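Local coordinates for protein AAC3-I (Uncultured bacterium, PDB 5HMN) that probably acetylates aminoglycoside antibiotics with acetyl-coenzyme A as a GNAT-fold N-acetyltransferase, a reaction associated with antibiotic resistance, at residues 27-32 with 86-91; 22-27 with 63-68; 55-60 with 67-72. All blocks are in the same frame, centred on the assembly; numbering follows the deposited sequence.

Contact 1. Residues 27-32 with 86-91; sequences EAFNDM and IYDLAV. With COA (coenzyme A), chain J.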
ATOM      1  N   GLU C  27       9.432  12.307 -16.080  1.00 36.56           N
ATOM      2  CA  GLU C  27       8.971  13.428 -16.887  1.00 37.55           C
ATOM      3  C   GLU C  27       7.532  13.812 -16.546  1.00 42.66           C
ATOM      4  O   GLU C  27       7.203  14.994 -16.431  1.00 46.97           O
ATOM      5  CB  GLU C  27       9.085  13.091 -18.375  1.00 52.52           C
ATOM      6  CG  GLU C  27       8.282  14.006 -19.284  1.00 75.56           C
ATOM      7  CD  GLU C  27       7.961  13.359 -20.616  1.00105.75           C
ATOM      8  OE1 GLU C  27       8.692  12.428 -21.016  1.00113.56           O
ATOM      9  OE2 GLU C  27       6.972  13.773 -21.259  1.00102.27           O
ATOM     10  N   ALA C  28       6.672  12.807 -16.386  1.00 36.95           N
ATOM     11  CA  ALA C  28       5.262  13.050 -16.101  1.00 35.30           C
ATOM     12  C   ALA C  28       5.061  13.679 -14.722  1.00 43.19           C
ATOM     13  O   ALA C  28       4.182  14.523 -14.537  1.00 48.11           O
ATOM     14  CB  ALA C  28       4.475  11.756 -16.211  1.00 36.56           C
ATOM     15  N   PHE C  29       5.878  13.268 -13.757  1.00 38.59           N
ATOM     16  CA  PHE C  29       5.770  13.771 -12.392  1.00 42.18           C
ATOM     17  C   PHE C  29       6.687  14.972 -12.174  1.00 40.11           C
ATOM     18  O   PHE C  29       6.755  15.516 -11.073  1.00 42.84           O
ATOM     19  CB  PHE C  29       6.108  12.670 -11.379  1.00 39.39           C
ATOM     20  CG  PHE C  29       5.172  11.489 -11.420  1.00 43.49           C
ATOM     21  CD1 PHE C  29       3.828  11.659 -11.705  1.00 50.68           C
ATOM     22  CD2 PHE C  29       5.641  10.208 -11.180  1.00 38.99           C
ATOM     23  CE1 PHE C  29       2.971  10.571 -11.744  1.00 49.98           C
ATOM     24  CE2 PHE C  29       4.793   9.118 -11.220  1.00 39.58           C
ATOM     25  CZ  PHE C  29       3.456   9.298 -11.499  1.00 52.11           C
ATOM     26  N   ASN C  30       7.386  15.373 -13.230  1.00 42.24           N
ATOM     27  CA  ASN C  30       8.368  16.455 -13.156  1.00 45.41           C
ATOM     28  C   ASN C  30       9.384  16.234 -12.040  1.00 54.27           C
ATOM     29  O   ASN C  30       9.805  17.178 -11.371  1.00 54.07           O
ATOM     30  CB  ASN C  30       7.669  17.805 -12.976  1.00 51.20           C
ATOM     31  CG  ASN C  30       6.932  18.249 -14.225  1.00 75.66           C
ATOM     32  OD1 ASN C  30       7.546  18.703 -15.191  1.00 83.20           O
ATOM     33  ND2 ASN C  30       5.609  18.123 -14.212  1.00 78.87           N
ATOM     34  N   ASP C  31       9.771  14.976 -11.848  1.00 49.93           N
ATOM     35  CA  ASP C  31      10.712  14.606 -10.801  1.00 43.08           C
ATOM     36  C   ASP C  31      11.693  13.553 -11.317  1.00 46.07           C
ATOM     37  O   ASP C  31      11.736  12.430 -10.813  1.00 42.54           O
ATOM     38  CB  ASP C  31       9.966  14.086  -9.573  1.00 45.70           C
ATOM     39  CG  ASP C  31      10.805  14.142  -8.310  1.00 71.31           C
ATOM     40  OD1 ASP C  31      12.044  14.266  -8.416  1.00 76.04           O
ATOM     41  OD2 ASP C  31      10.224  14.059  -7.206  1.00 83.64           O
ATOM     42  N   MET C  32      12.478  13.929 -12.323  1.00 42.53           N
ATOM     43  CA  MET C  32      13.413  13.011 -12.966  1.00 51.53           C
ATOM     44  C   MET C  32      14.477  12.508 -12.004  1.00 56.63           C
ATOM     45  O   MET C  32      14.943  11.374 -12.114  1.00 53.62           O
ATOM     46  CB  MET C  32      14.077  13.685 -14.169  1.00 53.37           C
ATOM     47  CG  MET C  32      13.168  13.813 -15.380  1.00 71.79           C
ATOM     48  SD  MET C  32      12.924  12.241 -16.234  1.00 61.36           S
ATOM     49  CE  MET C  32      14.269  12.282 -17.418  1.00 81.06           C
ATOM     50  N   ILE C  86      -2.747   0.837  -6.512  1.00 29.20           N
ATOM     51  CA  ILE C  86      -2.028   1.594  -7.528  1.00 32.42           C
ATOM     52  C   ILE C  86      -1.116   2.616  -6.858  1.00 32.78           C
ATOM     53  O   ILE C  86      -1.585   3.550  -6.202  1.00 31.76           O
ATOM     54  CB  ILE C  86      -2.989   2.317  -8.488  1.00 26.95           C
ATOM     55  CG1 ILE C  86      -3.874   1.302  -9.215  1.00 31.75           C
ATOM     56  CG2 ILE C  86      -2.207   3.152  -9.486  1.00 31.15           C
ATOM     57  CD1 ILE C  86      -4.825   1.925 -10.233  1.00 34.18           C
ATOM     58  N   TYR C  87       0.191   2.432  -7.006  1.00 30.20           N
ATOM     59  CA  TYR C  87       1.129   3.375  -6.425  1.00 29.75           C
ATOM     60  C   TYR C  87       1.371   4.552  -7.360  1.00 36.90           C
ATOM     61  O   TYR C  87       1.146   5.694  -6.977  1.00 34.20           O
ATOM     62  CB  TYR C  87       2.458   2.701  -6.080  1.00 30.19           C
ATOM     63  CG  TYR C  87       3.316   3.562  -5.175  1.00 27.29           C
ATOM     64  CD1 TYR C  87       3.258   3.425  -3.792  1.00 36.50           C
ATOM     65  CD2 TYR C  87       4.158   4.537  -5.701  1.00 33.63           C
ATOM     66  CE1 TYR C  87       4.032   4.226  -2.962  1.00 46.65           C
ATOM     67  CE2 TYR C  87       4.931   5.336  -4.884  1.00 36.61           C
ATOM     68  CZ  TYR C  87       4.867   5.180  -3.518  1.00 38.34           C
ATOM     69  OH  TYR C  87       5.639   5.985  -2.707  1.00 51.97           O
ATOM     70  N   ASP C  88       1.840   4.268  -8.575  1.00 34.56           N
ATOM     71  CA  ASP C  88       2.127   5.301  -9.570  1.00 41.59           C
ATOM     72  C   ASP C  88       1.414   4.999 -10.890  1.00 27.49           C
ATOM     73  O   ASP C  88       1.348   3.851 -11.318  1.00 27.70           O
ATOM     74  CB  ASP C  88       3.638   5.419  -9.831  1.00 43.92           C
ATOM     75  CG  ASP C  88       4.382   6.210  -8.754  1.00 48.08           C
ATOM     76  OD1 ASP C  88       3.804   7.109  -8.134  1.00 48.22           O
ATOM     77  OD2 ASP C  88       5.580   5.950  -8.533  1.00 48.52           O
ATOM     78  N   LEU C  89       0.895   6.044 -11.525  1.00 28.53           N
ATOM     79  CA  LEU C  89       0.229   5.926 -12.818  0.50 25.70           C
ATOM     80  C   LEU C  89       0.503   7.184 -13.629  1.00 32.27           C
ATOM     81  O   LEU C  89       0.237   8.294 -13.169  1.00 27.39           O
ATOM     82  CB  LEU C  89      -1.279   5.721 -12.643  0.50 33.39           C
ATOM     83  CG  LEU C  89      -2.137   5.756 -13.913  0.50 32.95           C
ATOM     84  CD1 LEU C  89      -1.775   4.619 -14.846  0.50 33.25           C
ATOM     85  CD2 LEU C  89      -3.616   5.703 -13.559  0.50 28.88           C
ATOM     86  N   ALA C  90       1.037   7.018 -14.835  1.00 25.56           N
ATOM     87  CA  ALA C  90       1.400   8.176 -15.649  1.00 30.19           C
ATOM     88  C   ALA C  90       1.325   7.911 -17.143  1.00 27.46           C
ATOM     89  O   ALA C  90       1.602   6.807 -17.611  1.00 26.11           O
ATOM     90  CB  ALA C  90       2.796   8.649 -15.286  1.00 30.17           C
ATOM     91  N   VAL C  91       0.957   8.951 -17.879  1.00 27.19           N
ATOM     92  CA  VAL C  91       0.941   8.934 -19.333  1.00 28.73           C
ATOM     93  C   VAL C  91       1.713  10.150 -19.847  1.00 28.84           C
ATOM     94  O   VAL C  91       1.559  11.259 -19.320  1.00 28.87           O
ATOM     95  CB  VAL C  91      -0.503   8.946 -19.886  1.00 30.99           C
ATOM     96  CG1 VAL C  91      -0.504   9.098 -21.403  1.00 27.00           C
ATOM     97  CG2 VAL C  91      -1.246   7.677 -19.470  1.00 27.14           C
TER
HETATM   98  N1A COA J 500      -9.152  17.021 -17.604  0.50 63.99           N
HETATM   99  C2A COA J 500     -10.416  16.558 -17.415  0.50 57.83           C
HETATM  100  N3A COA J 500     -10.738  15.260 -17.486  0.50 53.22           N
HETATM  101  C4A COA J 500      -9.756  14.388 -17.748  0.50 58.76           C
HETATM  102  C5A COA J 500      -8.503  14.815 -17.952  0.50 55.50           C
HETATM  103  C6A COA J 500      -8.200  16.145 -17.886  0.50 58.61           C
HETATM  104  N6A COA J 500      -7.001  16.885 -18.032  0.50 56.62           N
HETATM  105  N7A COA J 500      -7.752  13.758 -18.200  0.50 55.27           N
HETATM  106  C8A COA J 500      -8.536  12.670 -18.178  0.50 59.33           C
HETATM  107  N9A COA J 500      -9.773  13.073 -17.894  0.50 59.41           N
HETATM  108  C1B COA J 500     -10.891  12.291 -17.760  0.50 63.86           C
HETATM  109  C2B COA J 500     -11.698  12.366 -18.788  0.50 61.26           C
HETATM  110  O2B COA J 500     -13.032  12.026 -18.347  0.50 54.44           O
HETATM  111  C3B COA J 500     -11.254  11.246 -19.709  0.50 60.80           C
HETATM  112  O3B COA J 500     -12.188  10.816 -20.523  0.50 62.21           O
HETATM  113  P3B COA J 500     -12.580  11.580 -21.837  0.50 75.08           P
HETATM  114  O7A COA J 500     -13.444  10.672 -22.594  0.50 74.04           O
HETATM  115  O8A COA J 500     -13.336  12.771 -21.484  0.50 75.68           O
HETATM  116  O9A COA J 500     -11.423  12.019 -22.663  0.50 71.50           O
HETATM  117  C4B COA J 500     -10.879  10.156 -18.629  0.50 55.84           C
HETATM  118  O4B COA J 500     -10.435  10.757 -17.587  0.50 48.61           O
HETATM  119  C5B COA J 500      -9.780   9.220 -19.175  0.50 53.80           C
HETATM  120  O5B COA J 500      -8.704   9.907 -19.749  0.50 54.70           O
HETATM  121  P1A COA J 500      -7.450   9.121 -20.201  0.50 41.33           P
HETATM  122  O1A COA J 500      -7.141   9.542 -21.531  0.50 43.46           O
HETATM  123  O2A COA J 500      -7.722   7.724 -20.171  0.50 30.75           O
HETATM  124  O3A COA J 500      -6.306   9.608 -19.326  0.50 39.25           O
HETATM  125  P2A COA J 500      -4.845   9.823 -19.756  0.50 38.88           P
HETATM  126  O4A COA J 500      -4.423   8.762 -20.576  0.50 37.60           O
HETATM  127  O5A COA J 500      -4.734  11.071 -20.401  0.50 40.45           O
HETATM  128  O6A COA J 500      -3.975  10.026 -18.494  0.50 38.99           O
HETATM  129  CBP COA J 500      -3.254  10.807 -16.392  0.50 36.71           C
HETATM  130  CCP COA J 500      -4.443  10.591 -17.345  0.50 34.75           C
HETATM  131  CDP COA J 500      -2.557   9.490 -16.112  0.50 37.93           C
HETATM  132  CEP COA J 500      -3.757  11.354 -15.043  0.50 48.39           C
HETATM  133  CAP COA J 500      -2.325  11.791 -17.043  0.50 38.46           C
HETATM  134  OAP COA J 500      -2.937  13.008 -17.016  0.50 43.85           O
HETATM  135  C9P COA J 500      -1.017  11.926 -16.325  0.50 42.46           C
HETATM  136  O9P COA J 500      -0.135  11.188 -16.526  0.50 40.23           O
HETATM  137  N8P COA J 500      -0.795  12.977 -15.412  0.50 42.26           N
HETATM  138  C7P COA J 500       0.424  13.169 -14.745  0.50 42.54           C
HETATM  139  C6P COA J 500       0.697  12.263 -13.531  0.50 50.43           C
HETATM  140  C5P COA J 500      -0.485  11.960 -12.582  0.50 56.93           C
HETATM  141  O5P COA J 500      -1.241  12.823 -12.199  0.50 57.06           O
HETATM  142  N4P COA J 500      -0.624  10.598 -12.158  0.50 51.26           N
HETATM  143  C3P COA J 500      -1.643  10.111 -11.289  0.50 50.58           C
HETATM  144  C2P COA J 500      -1.061   9.227 -10.155  0.50 63.14           C
HETATM  145  S1P COA J 500      -2.396   8.438  -9.268  0.50 55.48           S

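Contact 2. Residues 22-27 with 63-68; sequences LATFGE and GEIVGG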
ATOM      1  N   LEU C  22      10.629   4.195 -15.872  1.00 32.13           N
ATOM      2  CA  LEU C  22      11.034   5.128 -14.822  1.00 31.66           C
ATOM      3  C   LEU C  22      11.252   6.531 -15.385  1.00 28.23           C
ATOM      4  O   LEU C  22      10.912   7.521 -14.744  1.00 36.99           O
ATOM      5  CB  LEU C  22      12.302   4.637 -14.125  1.00 33.75           C
ATOM      6  CG  LEU C  22      12.155   3.421 -13.204  1.00 45.38           C
ATOM      7  CD1 LEU C  22      13.495   3.050 -12.575  1.00 37.38           C
ATOM      8  CD2 LEU C  22      11.117   3.685 -12.126  1.00 39.75           C
ATOM      9  N   ALA C  23      11.806   6.611 -16.592  1.00 36.20           N
ATOM     10  CA  ALA C  23      12.014   7.895 -17.258  1.00 45.40           C
ATOM     11  C   ALA C  23      10.684   8.543 -17.646  1.00 36.37           C
ATOM     12  O   ALA C  23      10.545   9.767 -17.621  1.00 44.39           O
ATOM     13  CB  ALA C  23      12.900   7.720 -18.491  1.00 38.49           C
ATOM     14  N   THR C  24       9.710   7.717 -18.010  1.00 35.81           N
ATOM     15  CA  THR C  24       8.362   8.201 -18.306  1.00 32.76           C
ATOM     16  C   THR C  24       7.694   8.781 -17.059  1.00 33.14           C
ATOM     17  O   THR C  24       7.040   9.831 -17.124  1.00 37.02           O
ATOM     18  CB  THR C  24       7.484   7.078 -18.878  1.00 42.34           C
ATOM     19  OG1 THR C  24       8.040   6.634 -20.120  1.00 45.01           O
ATOM     20  CG2 THR C  24       6.057   7.571 -19.112  1.00 37.96           C
ATOM     21  N   PHE C  25       7.856   8.093 -15.931  1.00 30.55           N
ATOM     22  CA  PHE C  25       7.349   8.579 -14.651  1.00 28.00           C
ATOM     23  C   PHE C  25       7.994   9.914 -14.282  1.00 36.15           C
ATOM     24  O   PHE C  25       7.304  10.857 -13.893  1.00 33.65           O
ATOM     25  CB  PHE C  25       7.610   7.555 -13.535  1.00 35.40           C
ATOM     26  CG  PHE C  25       6.658   6.385 -13.539  1.00 39.12           C
ATOM     27  CD1 PHE C  25       5.396   6.503 -14.092  1.00 46.86           C
ATOM     28  CD2 PHE C  25       7.029   5.169 -12.982  1.00 47.04           C
ATOM     29  CE1 PHE C  25       4.520   5.431 -14.096  1.00 35.43           C
ATOM     30  CE2 PHE C  25       6.156   4.091 -12.983  1.00 50.31           C
ATOM     31  CZ  PHE C  25       4.898   4.226 -13.539  1.00 31.85           C
ATOM     32  N   GLY C  26       9.316   9.980 -14.411  1.00 33.51           N
ATOM     33  CA  GLY C  26      10.075  11.166 -14.050  1.00 38.24           C
ATOM     34  C   GLY C  26       9.639  12.423 -14.773  1.00 40.01           C
ATOM     35  O   GLY C  26       9.492  13.482 -14.162  1.00 41.74           O
ATOM     36  N   GLU C  27       9.432  12.307 -16.080  1.00 36.56           N
ATOM     37  CA  GLU C  27       8.971  13.428 -16.887  1.00 37.55           C
ATOM     38  C   GLU C  27       7.532  13.812 -16.546  1.00 42.66           C
ATOM     39  O   GLU C  27       7.203  14.994 -16.431  1.00 46.97           O
ATOM     40  CB  GLU C  27       9.085  13.091 -18.375  1.00 52.52           C
ATOM     41  CG  GLU C  27       8.282  14.006 -19.284  1.00 75.56           C
ATOM     42  CD  GLU C  27       7.961  13.359 -20.616  1.00105.75           C
ATOM     43  OE1 GLU C  27       8.692  12.428 -21.016  1.00113.56           O
ATOM     44  OE2 GLU C  27       6.972  13.773 -21.259  1.00102.27           O
ATOM     45  N   GLY C  63       6.360   0.503 -30.403  1.00 34.57           N
ATOM     46  CA  GLY C  63       7.619   0.193 -29.749  1.00 47.47           C
ATOM     47  C   GLY C  63       8.076   1.232 -28.742  1.00 31.60           C
ATOM     48  O   GLY C  63       9.106   1.051 -28.090  1.00 38.11           O
ATOM     49  N   GLU C  64       7.325   2.319 -28.617  1.00 27.85           N
ATOM     50  CA  GLU C  64       7.666   3.381 -27.672  1.00 29.96           C
ATOM     51  C   GLU C  64       6.783   3.361 -26.427  1.00 26.16           C
ATOM     52  O   GLU C  64       5.561   3.403 -26.526  1.00 33.76           O
ATOM     53  CB  GLU C  64       7.563   4.754 -28.335  1.00 33.56           C
ATOM     54  CG  GLU C  64       7.960   5.900 -27.417  1.00 44.45           C
ATOM     55  CD  GLU C  64       7.470   7.250 -27.913  1.00 64.74           C
ATOM     56  OE1 GLU C  64       6.549   7.282 -28.758  1.00 59.81           O
ATOM     57  OE2 GLU C  64       8.005   8.282 -27.453  1.00 59.93           O
ATOM     58  N   ILE C  65       7.411   3.299 -25.257  1.00 27.81           N
ATOM     59  CA  ILE C  65       6.684   3.406 -23.995  1.00 31.52           C
ATOM     60  C   ILE C  65       6.162   4.828 -23.833  1.00 32.52           C
ATOM     61  O   ILE C  65       6.938   5.782 -23.840  1.00 32.07           O
ATOM     62  CB  ILE C  65       7.576   3.031 -22.795  1.00 27.05           C
ATOM     63  CG1 ILE C  65       7.934   1.545 -22.856  1.00 25.84           C
ATOM     64  CG2 ILE C  65       6.875   3.365 -21.475  1.00 28.42           C
ATOM     65  CD1 ILE C  65       8.873   1.083 -21.757  1.00 35.23           C
ATOM     66  N   VAL C  66       4.844   4.966 -23.708  1.00 31.24           N
ATOM     67  CA  VAL C  66       4.211   6.282 -23.601  1.00 31.53           C
ATOM     68  C   VAL C  66       3.446   6.433 -22.284  1.00 39.40           C
ATOM     69  O   VAL C  66       2.868   7.483 -22.000  1.00 29.94           O
ATOM     70  CB  VAL C  66       3.248   6.530 -24.777  1.00 31.19           C
ATOM     71  CG1 VAL C  66       4.015   6.519 -26.104  1.00 37.75           C
ATOM     72  CG2 VAL C  66       2.144   5.486 -24.787  1.00 29.29           C
ATOM     73  N   GLY C  67       3.448   5.381 -21.479  1.00 30.21           N
ATOM     74  CA  GLY C  67       2.765   5.421 -20.198  1.00 25.11           C
ATOM     75  C   GLY C  67       2.976   4.146 -19.419  1.00 25.34           C
ATOM     76  O   GLY C  67       3.522   3.175 -19.941  1.00 25.73           O
ATOM     77  N   GLY C  68       2.521   4.130 -18.169  1.00 24.57           N
ATOM     78  CA  GLY C  68       2.666   2.944 -17.358  1.00 19.77           C
ATOM     79  C   GLY C  68       2.042   3.028 -15.980  1.00 24.16           C
ATOM     80  O   GLY C  68       1.567   4.082 -15.550  1.00 24.46           O
TER

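Contact 3. Residues 55-60 with 67-72; sequences IALAAL and GGLAAY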
ATOM      1  N   ILE C  55       3.178  -5.439  -9.409  1.00 33.66           N
ATOM      2  CA  ILE C  55       2.650  -5.422 -10.770  1.00 32.36           C
ATOM      3  C   ILE C  55       3.110  -4.165 -11.510  1.00 33.08           C
ATOM      4  O   ILE C  55       2.898  -3.043 -11.048  1.00 30.31           O
ATOM      5  CB  ILE C  55       1.105  -5.476 -10.786  1.00 43.76           C
ATOM      6  CG1 ILE C  55       0.602  -6.761 -10.122  1.00 44.19           C
ATOM      7  CG2 ILE C  55       0.579  -5.371 -12.213  1.00 42.46           C
ATOM      8  CD1 ILE C  55      -0.907  -6.852 -10.018  1.00 42.14           C
ATOM      9  N   ALA C  56       3.744  -4.361 -12.660  1.00 31.02           N
ATOM     10  CA  ALA C  56       4.189  -3.242 -13.484  1.00 30.13           C
ATOM     11  C   ALA C  56       3.610  -3.350 -14.885  1.00 25.50           C
ATOM     12  O   ALA C  56       3.829  -4.342 -15.574  1.00 27.03           O
ATOM     13  CB  ALA C  56       5.708  -3.190 -13.540  1.00 31.60           C
ATOM     14  N   LEU C  57       2.858  -2.334 -15.299  1.00 29.24           N
ATOM     15  CA  LEU C  57       2.261  -2.314 -16.630  1.00 30.31           C
ATOM     16  C   LEU C  57       2.870  -1.199 -17.470  1.00 36.34           C
ATOM     17  O   LEU C  57       3.127  -0.103 -16.973  1.00 29.21           O
ATOM     18  CB  LEU C  57       0.741  -2.125 -16.549  1.00 30.74           C
ATOM     19  CG  LEU C  57      -0.060  -3.117 -15.704  1.00 34.00           C
ATOM     20  CD1 LEU C  57      -1.545  -2.800 -15.782  1.00 30.10           C
ATOM     21  CD2 LEU C  57       0.211  -4.545 -16.147  1.00 32.93           C
ATOM     22  N   ALA C  58       3.088  -1.482 -18.749  1.00 26.77           N
ATOM     23  CA  ALA C  58       3.610  -0.478 -19.668  1.00 28.33           C
ATOM     24  C   ALA C  58       2.714  -0.342 -20.889  1.00 31.86           C
ATOM     25  O   ALA C  58       2.259  -1.335 -21.450  1.00 33.41           O
ATOM     26  CB  ALA C  58       5.030  -0.831 -20.091  1.00 31.47           C
ATOM     27  N   ALA C  59       2.466   0.897 -21.293  1.00 26.13           N
ATOM     28  CA  ALA C  59       1.702   1.182 -22.494  1.00 29.06           C
ATOM     29  C   ALA C  59       2.656   1.553 -23.619  1.00 29.04           C
ATOM     30  O   ALA C  59       3.488   2.440 -23.458  1.00 25.63           O
ATOM     31  CB  ALA C  59       0.701   2.303 -22.239  1.00 26.74           C
ATOM     32  N   LEU C  60       2.543   0.873 -24.755  1.00 27.47           N
ATOM     33  CA  LEU C  60       3.454   1.118 -25.864  1.00 33.57           C
ATOM     34  C   LEU C  60       2.732   1.480 -27.154  1.00 41.60           C
ATOM     35  O   LEU C  60       1.663   0.953 -27.453  1.00 39.82           O
ATOM     36  CB  LEU C  60       4.345  -0.096 -26.114  1.00 33.82           C
ATOM     37  CG  LEU C  60       5.389  -0.379 -25.035  1.00 35.72           C
ATOM     38  CD1 LEU C  60       4.880  -1.426 -24.064  1.00 33.24           C
ATOM     39  CD2 LEU C  60       6.697  -0.803 -25.675  1.00 39.52           C
ATOM     40  N   GLY C  67       3.448   5.381 -21.479  1.00 30.21           N
ATOM     41  CA  GLY C  67       2.765   5.421 -20.198  1.00 25.11           C
ATOM     42  C   GLY C  67       2.976   4.146 -19.419  1.00 25.34           C
ATOM     43  O   GLY C  67       3.522   3.175 -19.941  1.00 25.73           O
ATOM     44  N   GLY C  68       2.521   4.130 -18.169  1.00 24.57           N
ATOM     45  CA  GLY C  68       2.666   2.944 -17.358  1.00 19.77           C
ATOM     46  C   GLY C  68       2.042   3.028 -15.980  1.00 24.16           C
ATOM     47  O   GLY C  68       1.567   4.082 -15.550  1.00 24.46           O
ATOM     48  N   LEU C  69       2.067   1.897 -15.283  1.00 25.84           N
ATOM     49  CA  LEU C  69       1.414   1.750 -13.994  1.00 25.49           C
ATOM     50  C   LEU C  69       2.217   0.805 -13.106  1.00 33.32           C
ATOM     51  O   LEU C  69       2.677  -0.245 -13.561  1.00 34.18           O
ATOM     52  CB  LEU C  69      -0.017   1.226 -14.194  1.00 29.65           C
ATOM     53  CG  LEU C  69      -0.893   0.861 -12.999  1.00 42.12           C
ATOM     54  CD1 LEU C  69      -2.349   1.147 -13.338  1.00 34.02           C
ATOM     55  CD2 LEU C  69      -0.716  -0.606 -12.618  1.00 32.74           C
ATOM     56  N   ALA C  70       2.396   1.194 -11.846  1.00 25.21           N
ATOM     57  CA  ALA C  70       3.008   0.327 -10.842  1.00 30.38           C
ATOM     58  C   ALA C  70       2.024   0.093  -9.700  1.00 34.28           C
ATOM     59  O   ALA C  70       1.454   1.044  -9.162  1.00 29.21           O
ATOM     60  CB  ALA C  70       4.297   0.936 -10.319  1.00 26.05           C
ATOM     61  N   ALA C  71       1.822  -1.169  -9.331  1.00 33.55           N
ATOM     62  CA  ALA C  71       0.833  -1.501  -8.312  1.00 28.79           C
ATOM     63  C   ALA C  71       1.296  -2.644  -7.410  1.00 28.22           C
ATOM     64  O   ALA C  71       2.159  -3.436  -7.787  1.00 26.43           O
ATOM     65  CB  ALA C  71      -0.495  -1.855  -8.963  1.00 28.64           C
ATOM     66  N   TYR C  72       0.702  -2.719  -6.227  1.00 27.11           N
ATOM     67  CA  TYR C  72       1.031  -3.758  -5.253  1.00 27.34           C
ATOM     68  C   TYR C  72      -0.227  -4.514  -4.858  1.00 29.94           C
ATOM     69  O   TYR C  72      -1.233  -3.905  -4.491  1.00 33.83           O
ATOM     70  CB  TYR C  72       1.689  -3.149  -4.012  1.00 28.35           C
ATOM     71  CG  TYR C  72       3.024  -2.473  -4.263  1.00 27.38           C
ATOM     72  CD1 TYR C  72       3.089  -1.145  -4.656  1.00 28.66           C
ATOM     73  CD2 TYR C  72       4.219  -3.162  -4.085  1.00 33.42           C
ATOM     74  CE1 TYR C  72       4.310  -0.523  -4.884  1.00 32.34           C
ATOM     75  CE2 TYR C  72       5.440  -2.550  -4.307  1.00 40.17           C
ATOM     76  CZ  TYR C  72       5.478  -1.231  -4.708  1.00 37.26           C
ATOM     77  OH  TYR C  72       6.692  -0.617  -4.928  1.00 37.89           O
TER

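Contact 1. Residues 27-32 with 86-91
F29, just past the end of helix 15-28, reaches D88, L89 and A90 on strand 82-91. From CB, chi1 of -63° sets CG beside the backbone N, and from there the ring runs to the strand and the cofactor. On one flank F29 CD1 lies 3.7 Å from C6P of coenzyme A, and F29 CE1 comes to 3.4 Å from that same C6P, which sits at the ring edge. At the tip, F29 CZ is 3.8 Å from L89 O, near the ring plane, and 3.9 Å from A90 CB, approached obliquely. On the far flank F29 CE2 lies 3.8 Å from D88 OD1, with ring and carboxylate planes 49° apart; D88 OD2 is bonded to Y35 OH. Next to this, A28 CB packs on A90 CB at 3.7 Å.

L89 O accepts a hydrogen bond from N4P of coenzyme A at 2.7 Å, and V91 N donates to its O9P almost straight (170°). The pantetheine thus pairs with the strand backbone, as is characteristic of GNAT enzymes, while the F29 edge borders it. Y87 and D88 form a classic beta bulge facing A70. L89 and V91 leave the strand away from segment 27-32, toward helix 100-115, and the A90 backbone is hydrogen-bonded to G68 of strand 64-75.

Contact 2. Residues 22-27 with 63-68
T24 meets I65 and G67 through the two branches of its side chain, which a chi1 of -63° divides: OG1 stands anti to the carbonyl carbon and CG2 anti to the backbone N. The next residue, F25, has chi1 of -77°, which sets its CG beside the backbone N, and the ring beyond it ends at G68.

The hydroxyl branch of T24 comes against the I65 side chain, OG1 lying 3.7 Å from I65 CG2, and the two side chains run at a slant to each other. The methyl branch drops onto bare backbone: T24 CG2 is 4.1 Å from G67 CA. F25 touches with the rim of its ring, CE1 being 3.6 Å from G68 O, an oxygen that lies in the ring plane at its edge. The neighbouring rim atom, F25 CZ, is 3.9 Å from G68 C.

The axes of segments 22-27 and 64-68 pass 8.1 Å apart at an angle of 71°, so the helix runs across the strand, and T24 and G67 come together with CA atoms 6.5 Å apart. Neither G67 nor G68 carries a side chain, so the helix residues meet main-chain atoms there. V66 and G67 both face A59 in a classic beta bulge, and F25 continues onto D88 and A90 of strand 82-91, spanning two strands of the GNAT sheet.

No hydrogen bond crosses the contact. T24 OG1 has a weak one to T20 O within its own helix; toward I65 CG2 the same oxygen makes a van der Waals contact. The in-plane approach of G68 O to the F25 rim is consistent with a mild electrostatic attraction between carbonyl oxygen and aromatic C-H, in a buried join of one hydroxyl, a methyl, a ring rim and main-chain atoms.

Contact 3. Residues 55-60 with 67-72
L57 and L69 lie side by side and point the same way, on the sheet face that also carries I55, A59 and A71. They get there differently: L57 has CG anti to the carbonyl carbon (chi1 -56°), whereas L69 has CG anti to the backbone N (chi1 175°). Their branches meet with L57 CD1 3.9 Å from L69 CD2. Next along this face I55 and A71 are paired more loosely, I55 CB standing 4.4 Å from A71 CB. Toward the other end A59 has the G67 main chain opposite it, A59 CB resting 3.7 Å from G67 O.

The backbone register behind these pairs is antiparallel, the segment directions differing by 172°. I55 with A71 and L57 with L69 are hydrogen-bonded pairs, each closed by two bonds; the one from L57 N to L69 O measures 2.7 Å. Between them A56 and A70 form a non-hydrogen-bonded pair, where A70 CA approaches I55 O at 3.4 Å in a CA-H...O contact. A58 and G68 form another; their CA atoms are 4.2 Å apart, and a CB on G68 would clash with L57 O. At A59, the N reaches G67 O at 2.9 Å but stands above the carbonyl plane, beside the bulge where A59 also pairs with V66.

This hairpin is central to the GNAT sheet, with strand 5-9 beyond 54-61 and strand 82-91 beyond 64-75. Helix 100-115 covers the leucine face, where I55, L57 and A59 meet it, while L69 packs on I86 and L89. On the other face, A56 and A58 touch L10, and A70 touches F77 of the second subunit.

How the contacts relate
All three contacts are buried, but contact 3 lies closest to the chain's centre. Contact 2 and the A28 part of contact 1 set the C-terminal part of helix 15-28 on the sheet, and F29 extends this just past the helix end. Strand 64-75 serves contacts 2 and 3, which share G67 and G68, and strand 82-91 of contact 1 is its neighbour in the sheet. Their chemistry follows their place: contact 3 is held by main-chain hydrogen bonds within the sheet, contact 2 largely by side chains against backbone, without a hydrogen bond across, and contact 1 by aromatic packing beside coenzyme A, whose bonds go to the strand.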